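Side-chain contact in CooT (Carboxydothermus hydrogenoformans, PDB 6FAN), which is a putative nickel chaperone, probably delivering nickel during maturation of carbon monoxide dehydrogenase: residues L31-I36 with I57-E62. Numbering follows the deposited sequence.
Sequences LLLENI and ILLERE
L59 meets L31 and L33 through methyl groups alone: no ring, amide or carboxylate enters the interface, and the two methyls of L59 diverge to one leucine each. CD2 of L59 touches CD1 of L31 at 3.7 Å. The other, CD1, points to L33, whose CD2 methyl lies 4.4 Å from it, a looser contact. The L31 and L59 side chains run roughly antiparallel and meet at one methyl each. Both turn CG away from their own carbonyl carbon (chi1 -57° in L31, -56° in L59); the extended CD1 of L31 reaches the CD2 side branch of L59, whose own extended CD1 runs on toward L33. The CA atoms of L31 and L59 are 9.5 Å apart. I57 also faces L33, but I57 CD1 stays 5.6 Å from L33 CD2. No hydrogen bond crosses between the segments; in strand 30-35, L31 pairs with I43 and L33 with K41, while 56-61 lies between strands 4-10 and 45-51. The three touching leucines are buried. I8, I43 and I47 pack against L59, while A6, L18 and L24 pack against L33; I57 reaches L52 of the second subunit. Strands 30-35 and 56-61 are not neighbours in the sheet, since 13-27 and 4-10 come between them; their contact across the hydrophobic interior is consistent with a strongly curved, barrel-like sheet in a small all-beta fold.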
ATOM      1  N   LEU E  31       3.906  -9.881   4.636  1.00 36.39           N
ATOM      2  CA  LEU E  31       3.369  -8.544   4.864  1.00 35.46           C
ATOM      3  C   LEU E  31       2.759  -8.561   6.243  1.00 37.76           C
ATOM      4  O   LEU E  31       1.894  -9.389   6.524  1.00 38.06           O
ATOM      5  CB  LEU E  31       2.315  -8.187   3.815  1.00 32.23           C
ATOM      6  CG  LEU E  31       2.794  -8.250   2.353  1.00 34.41           C
ATOM      7  CD1 LEU E  31       1.627  -7.864   1.430  1.00 41.17           C
ATOM      8  CD2 LEU E  31       4.031  -7.385   2.052  1.00 31.75           C
ATOM      9  N   LEU E  32       3.218  -7.676   7.117  1.00 28.29           N
ATOM     10  CA  LEU E  32       2.629  -7.548   8.422  1.00 30.47           C
ATOM     11  C   LEU E  32       1.586  -6.406   8.415  1.00 34.68           C
ATOM     12  O   LEU E  32       1.918  -5.236   8.126  1.00 28.98           O
ATOM     13  CB  LEU E  32       3.710  -7.247   9.464  1.00 33.52           C
ATOM     14  CG  LEU E  32       3.342  -6.874  10.917  1.00 39.75           C
ATOM     15  CD1 LEU E  32       2.399  -7.847  11.598  1.00 47.26           C
ATOM     16  CD2 LEU E  32       4.636  -6.819  11.737  1.00 38.31           C
ATOM     17  N   LEU E  33       0.341  -6.757   8.761  1.00 30.22           N
ATOM     18  CA  LEU E  33      -0.783  -5.797   8.777  1.00 30.34           C
ATOM     19  C   LEU E  33      -1.209  -5.557  10.190  1.00 35.59           C
ATOM     20  O   LEU E  33      -1.282  -6.497  10.973  1.00 37.83           O
ATOM     21  CB  LEU E  33      -1.951  -6.332   7.950  1.00 27.38           C
ATOM     22  CG  LEU E  33      -1.902  -6.174   6.434  1.00 34.60           C
ATOM     23  CD1 LEU E  33      -0.727  -6.908   5.751  1.00 37.28           C
ATOM     24  CD2 LEU E  33      -3.193  -6.719   5.865  1.00 36.44           C
ATOM     25  N   GLU E  34      -1.417  -4.287  10.552  1.00 28.43           N
ATOM     26  CA  GLU E  34      -1.961  -3.974  11.877  1.00 28.99           C
ATOM     27  C   GLU E  34      -3.188  -3.097  11.659  1.00 33.51           C
ATOM     28  O   GLU E  34      -3.106  -2.053  10.950  1.00 29.41           O
ATOM     29  CB  GLU E  34      -0.931  -3.260  12.723  1.00 31.87           C
ATOM     30  CG  GLU E  34      -1.412  -2.812  14.106  1.00 35.75           C
ATOM     31  CD  GLU E  34      -0.345  -2.052  14.894  1.00 42.10           C
ATOM     32  OE1 GLU E  34       0.020  -0.906  14.588  1.00 50.02           O
ATOM     33  OE2 GLU E  34       0.221  -2.642  15.812  1.00 45.94           O
ATOM     34  N   ASN E  35      -4.321  -3.528  12.244  1.00 34.14           N
ATOM     35  CA  ASN E  35      -5.536  -2.723  12.101  1.00 40.72           C
ATOM     36  C   ASN E  35      -5.660  -1.681  13.213  1.00 44.32           C
ATOM     37  O   ASN E  35      -4.821  -1.652  14.137  1.00 43.52           O
ATOM     38  CB  ASN E  35      -6.801  -3.570  11.907  1.00 35.79           C
ATOM     39  CG  ASN E  35      -7.334  -4.234  13.229  1.00 41.66           C
ATOM     40  OD1 ASN E  35      -6.946  -3.920  14.377  1.00 36.83           O
ATOM     41  ND2 ASN E  35      -8.247  -5.156  13.039  1.00 45.70           N
ATOM     42  N   ILE E  36      -6.682  -0.823  13.117  1.00 44.27           N
ATOM     43  CA  ILE E  36      -6.820   0.267  14.097  1.00 47.10           C
ATOM     44  C   ILE E  36      -7.092  -0.206  15.565  1.00 43.17           C
ATOM     45  O   ILE E  36      -6.922   0.562  16.487  1.00 49.50           O
ATOM     46  CB  ILE E  36      -7.887   1.317  13.679  1.00 41.29           C
ATOM     47  CG1 ILE E  36      -9.308   0.712  13.670  1.00 45.88           C
ATOM     48  CG2 ILE E  36      -7.498   1.979  12.375  1.00 42.21           C
ATOM     49  CD1 ILE E  36     -10.363   1.827  13.763  1.00 49.63           C
ATOM     50  N   ILE E  57      -7.133  -2.815  -0.214  1.00 31.71           N
ATOM     51  CA  ILE E  57      -5.755  -3.256  -0.390  1.00 27.78           C
ATOM     52  C   ILE E  57      -5.898  -4.673  -0.986  1.00 28.57           C
ATOM     53  O   ILE E  57      -6.426  -5.547  -0.326  1.00 29.86           O
ATOM     54  CB  ILE E  57      -4.985  -3.336   0.950  1.00 26.85           C
ATOM     55  CG1 ILE E  57      -4.881  -1.944   1.613  1.00 27.43           C
ATOM     56  CG2 ILE E  57      -3.588  -3.931   0.700  1.00 24.81           C
ATOM     57  CD1 ILE E  57      -4.578  -2.007   3.150  1.00 29.34           C
ATOM     58  N   LEU E  58      -5.421  -4.892  -2.211  1.00 30.79           N
ATOM     59  CA  LEU E  58      -5.548  -6.195  -2.848  1.00 32.24           C
ATOM     60  C   LEU E  58      -4.222  -6.896  -2.870  1.00 31.11           C
ATOM     61  O   LEU E  58      -3.248  -6.366  -3.385  1.00 29.94           O
ATOM     62  CB  LEU E  58      -6.103  -6.085  -4.276  1.00 28.65           C
ATOM     63  CG  LEU E  58      -7.380  -5.243  -4.442  1.00 35.94           C
ATOM     64  CD1 LEU E  58      -7.855  -5.525  -5.891  1.00 38.35           C
ATOM     65  CD2 LEU E  58      -8.480  -5.635  -3.456  1.00 33.79           C
ATOM     66  N   LEU E  59      -4.231  -8.083  -2.278  1.00 27.84           N
ATOM     67  CA  LEU E  59      -3.049  -8.905  -2.073  1.00 35.00           C
ATOM     68  C   LEU E  59      -3.166 -10.189  -2.898  1.00 39.48           C
ATOM     69  O   LEU E  59      -4.276 -10.681  -3.129  1.00 42.09           O
ATOM     70  CB  LEU E  59      -2.928  -9.260  -0.575  1.00 31.57           C
ATOM     71  CG  LEU E  59      -2.881  -8.112   0.433  1.00 33.07           C
ATOM     72  CD1 LEU E  59      -2.823  -8.589   1.870  1.00 29.69           C
ATOM     73  CD2 LEU E  59      -1.769  -7.139   0.097  1.00 28.46           C
ATOM     74  N   GLU E  60      -2.024 -10.702  -3.374  1.00 41.45           N
ATOM     75  CA  GLU E  60      -1.982 -12.015  -4.039  1.00 45.44           C
ATOM     76  C   GLU E  60      -0.965 -12.887  -3.328  1.00 43.47           C
ATOM     77  O   GLU E  60       0.167 -12.450  -3.115  1.00 40.68           O
ATOM     78  CB  GLU E  60      -1.579 -11.826  -5.508  1.00 46.25           C
ATOM     79  CG  GLU E  60      -2.068 -12.870  -6.516  1.00 64.88           C
ATOM     80  CD  GLU E  60      -2.379 -12.250  -7.898  1.00 74.39           C
ATOM     81  OE1 GLU E  60      -3.149 -11.280  -7.840  1.00 67.45           O
ATOM     82  OE2 GLU E  60      -1.896 -12.728  -8.978  1.00 70.66           O
ATOM     83  N   ARG E  61      -1.366 -14.099  -2.911  1.00 46.14           N
ATOM     84  CA  ARG E  61      -0.451 -15.044  -2.251  1.00 47.72           C
ATOM     85  C   ARG E  61       0.779 -15.402  -3.080  1.00 46.22           C
ATOM     86  O   ARG E  61       0.699 -15.390  -4.305  1.00 53.85           O
ATOM     87  CB  ARG E  61      -1.158 -16.312  -1.792  1.00 49.21           C
ATOM     88  CG  ARG E  61      -2.230 -16.090  -0.728  1.00 51.08           C
ATOM     89  CD  ARG E  61      -2.706 -17.459  -0.262  1.00 56.43           C
ATOM     90  NE  ARG E  61      -3.757 -17.362   0.735  1.00 52.92           N
ATOM     91  CZ  ARG E  61      -3.539 -17.261   2.038  1.00 58.32           C
ATOM     92  NH1 ARG E  61      -2.295 -17.205   2.505  1.00 61.93           N
ATOM     93  NH2 ARG E  61      -4.565 -17.158   2.880  1.00 54.10           N
ATOM     94  N   GLU E  62       1.892 -15.669  -2.396  1.00 53.21           N
ATOM     95  CA  GLU E  62       3.086 -16.248  -3.071  1.00 66.64           C
ATOM     96  C   GLU E  62       3.378 -17.614  -2.507  1.00 66.38           C
ATOM     97  O   GLU E  62       2.552 -18.526  -2.625  1.00 61.66           O
ATOM     98  CB  GLU E  62       4.293 -15.367  -2.947  1.00 72.91           C
ATOM     99  CG  GLU E  62       4.225 -14.088  -3.753  1.00 70.32           C
ATOM    100  CD  GLU E  62       5.201 -13.055  -3.214  1.00 83.38           C
ATOM    101  OE1 GLU E  62       5.719 -13.225  -2.071  1.00 87.36           O
ATOM    102  OE2 GLU E  62       5.475 -12.056  -3.931  1.00 79.10           O
TER